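Local atomic coordinates of motility-associated killing factor MakB (Vibrio cholerae serotype O1, PDB entry 6W1W), a protein that is one component of a three-part cytotoxin structurally similar to alpha-pore-forming toxins and probably takes part in pore formation on target cells. Residues 179-184 with 190-195. Residues are numbered along the deposited sequence; the frame is centred on the assembly and turned at random.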
loop_
_atom_site.group_PDB
_atom_site.type_symbol
_atom_site.label_atom_id
_atom_site.label_comp_id
_atom_site.label_asym_id
_atom_site.label_seq_id
_atom_site.Cartn_x
_atom_site.Cartn_y
_atom_site.Cartn_z
ATOM N N ALA A 179 11.084 7.946 0.173
ATOM C CA ALA A 179 10.354 9.181 0.412
ATOM C C ALA A 179 8.996 8.903 1.044
ATOM O O ALA A 179 8.353 7.884 0.775
ATOM C CB ALA A 179 10.153 9.941 -0.899
ATOM N N ASN A 180 8.557 9.830 1.888
ATOM C CA ASN A 180 7.218 9.784 2.457
ATOM C C ASN A 180 6.243 10.491 1.525
ATOM O O ASN A 180 6.530 11.587 1.032
ATOM C CB ASN A 180 7.194 10.428 3.844
ATOM C CG ASN A 180 7.803 9.538 4.907
ATOM O OD1 ASN A 180 7.718 8.312 4.828
ATOM N ND2 ASN A 180 8.421 10.151 5.911
ATOM N N VAL A 181 5.100 9.859 1.282
ATOM C CA VAL A 181 4.074 10.413 0.408
ATOM C C VAL A 181 3.090 11.192 1.275
ATOM O O VAL A 181 2.371 10.609 2.092
ATOM C CB VAL A 181 3.366 9.316 -0.394
ATOM C CG1 VAL A 181 2.745 9.902 -1.654
ATOM C CG2 VAL A 181 4.340 8.187 -0.732
ATOM N N THR A 182 3.064 12.511 1.108
ATOM C CA THR A 182 2.171 13.391 1.850
ATOM C C THR A 182 1.231 14.109 0.886
ATOM O O THR A 182 1.285 13.917 -0.330
ATOM C CB THR A 182 2.965 14.400 2.685
ATOM O OG1 THR A 182 3.538 15.388 1.820
ATOM C CG2 THR A 182 4.073 13.695 3.454
ATOM N N ALA A 183 0.362 14.954 1.452
ATOM C CA ALA A 183 -0.610 15.723 0.679
ATOM C C ALA A 183 -0.016 17.003 0.100
ATOM O O ALA A 183 -0.244 17.318 -1.076
ATOM C CB ALA A 183 -1.824 16.062 1.548
ATOM N N ALA A 184 0.741 17.755 0.906
ATOM C CA ALA A 184 1.377 18.968 0.402
ATOM C C ALA A 184 2.352 18.656 -0.722
ATOM O O ALA A 184 2.536 19.472 -1.635
ATOM C CB ALA A 184 2.093 19.703 1.535
ATOM N N LYS A 190 4.743 17.597 -7.137
ATOM C CA LYS A 190 5.949 16.782 -7.057
ATOM C C LYS A 190 5.643 15.343 -7.452
ATOM O O LYS A 190 4.683 14.743 -6.963
ATOM C CB LYS A 190 6.528 16.834 -5.643
ATOM C CG LYS A 190 7.636 17.857 -5.457
ATOM C CD LYS A 190 7.180 19.279 -5.769
ATOM C CE LYS A 190 8.334 20.268 -5.638
ATOM N NZ LYS A 190 7.913 21.662 -5.954
ATOM N N ALA A 191 6.460 14.795 -8.347
ATOM C CA ALA A 191 6.247 13.462 -8.896
ATOM C C ALA A 191 7.123 12.453 -8.167
ATOM O O ALA A 191 8.315 12.696 -7.954
ATOM C CB ALA A 191 6.550 13.434 -10.394
ATOM N N TYR A 192 6.529 11.323 -7.797
ATOM C CA TYR A 192 7.239 10.241 -7.134
ATOM C C TYR A 192 7.787 9.249 -8.160
ATOM O O TYR A 192 7.340 9.187 -9.307
ATOM C CB TYR A 192 6.319 9.537 -6.129
ATOM C CG TYR A 192 6.124 10.321 -4.846
ATOM C CD1 TYR A 192 6.573 9.829 -3.626
ATOM C CD2 TYR A 192 5.515 11.568 -4.860
ATOM C CE1 TYR A 192 6.407 10.556 -2.452
ATOM C CE2 TYR A 192 5.345 12.298 -3.696
ATOM C CZ TYR A 192 5.791 11.791 -2.497
ATOM O OH TYR A 192 5.616 12.533 -1.350
ATOM N N ILE A 193 8.782 8.477 -7.730
ATOM C CA ILE A 193 9.434 7.483 -8.570
ATOM C C ILE A 193 9.402 6.148 -7.844
ATOM O O ILE A 193 9.866 6.045 -6.704
ATOM C CB ILE A 193 10.885 7.875 -8.912
ATOM C CG1 ILE A 193 10.897 9.073 -9.863
ATOM C CG2 ILE A 193 11.635 6.692 -9.511
ATOM C CD1 ILE A 193 12.279 9.475 -10.322
ATOM N N GLN A 194 8.859 5.133 -8.507
ATOM C CA GLN A 194 8.727 3.793 -7.950
ATOM C C GLN A 194 9.715 2.870 -8.652
ATOM O O GLN A 194 9.617 2.659 -9.867
ATOM C CB GLN A 194 7.291 3.288 -8.103
ATOM C CG GLN A 194 7.076 1.835 -7.709
ATOM C CD GLN A 194 5.608 1.456 -7.686
ATOM O OE1 GLN A 194 4.743 2.307 -7.476
ATOM N NE2 GLN A 194 5.317 0.176 -7.908
ATOM N N SER A 195 10.668 2.334 -7.893
ATOM C CA SER A 195 11.680 1.427 -8.417
ATOM C C SER A 195 11.680 0.145 -7.599
ATOM O O SER A 195 11.536 0.182 -6.373
ATOM C CB SER A 195 13.075 2.066 -8.382
ATOM O OG SER A 195 13.023 3.463 -8.637
#
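The phenol hydroxyl of Tyr-192 donates a hydrogen bond to a backbone carbonyl, its OH lying 2.7 Å from O of Asn-180. The C=O...O angle is 125°, and the donor is tilted 23° from the carbonyl plane. The oxygen lies at the ring edge, near the ring plane; the bond ties the far end of the side chain to the loop ahead of helix 183-187. Val-181 supplies the apolar half of the contact. Its CG1, anti to the backbone N (chi1 -157°), comes over one face of the ring, 4.0 Å from the Tyr-192 centroid, a CH-pi contact offset toward the rim. The other methyl, CG2, packs against the CE1 side of the ring, 3.6 Å from CE1 of Tyr-192. Ala-179 adds a looser touch, with CB 4.1 Å from CE1 of Tyr-192. Hydrogen bond and methyl contacts together should limit how the ring can swing or turn. The contact is essentially one aromatic side chain laid against an extended backbone. Thr-182 then N-caps the short helix 183-187, its OG1 making a weak hydrogen bond to N of Gln-185. Residues 185-187 of that helix make up three of the five residues between the segments, and Gln-185 and Leu-186 also touch Tyr-192, which bridges the ends of this short connection at the protein surface. Val-181 leans on Tyr-20 of helix 9-35, while just past Tyr-192 the chain enters strand 193-203, between strands 209-220 and 338-346 of the mixed sheet.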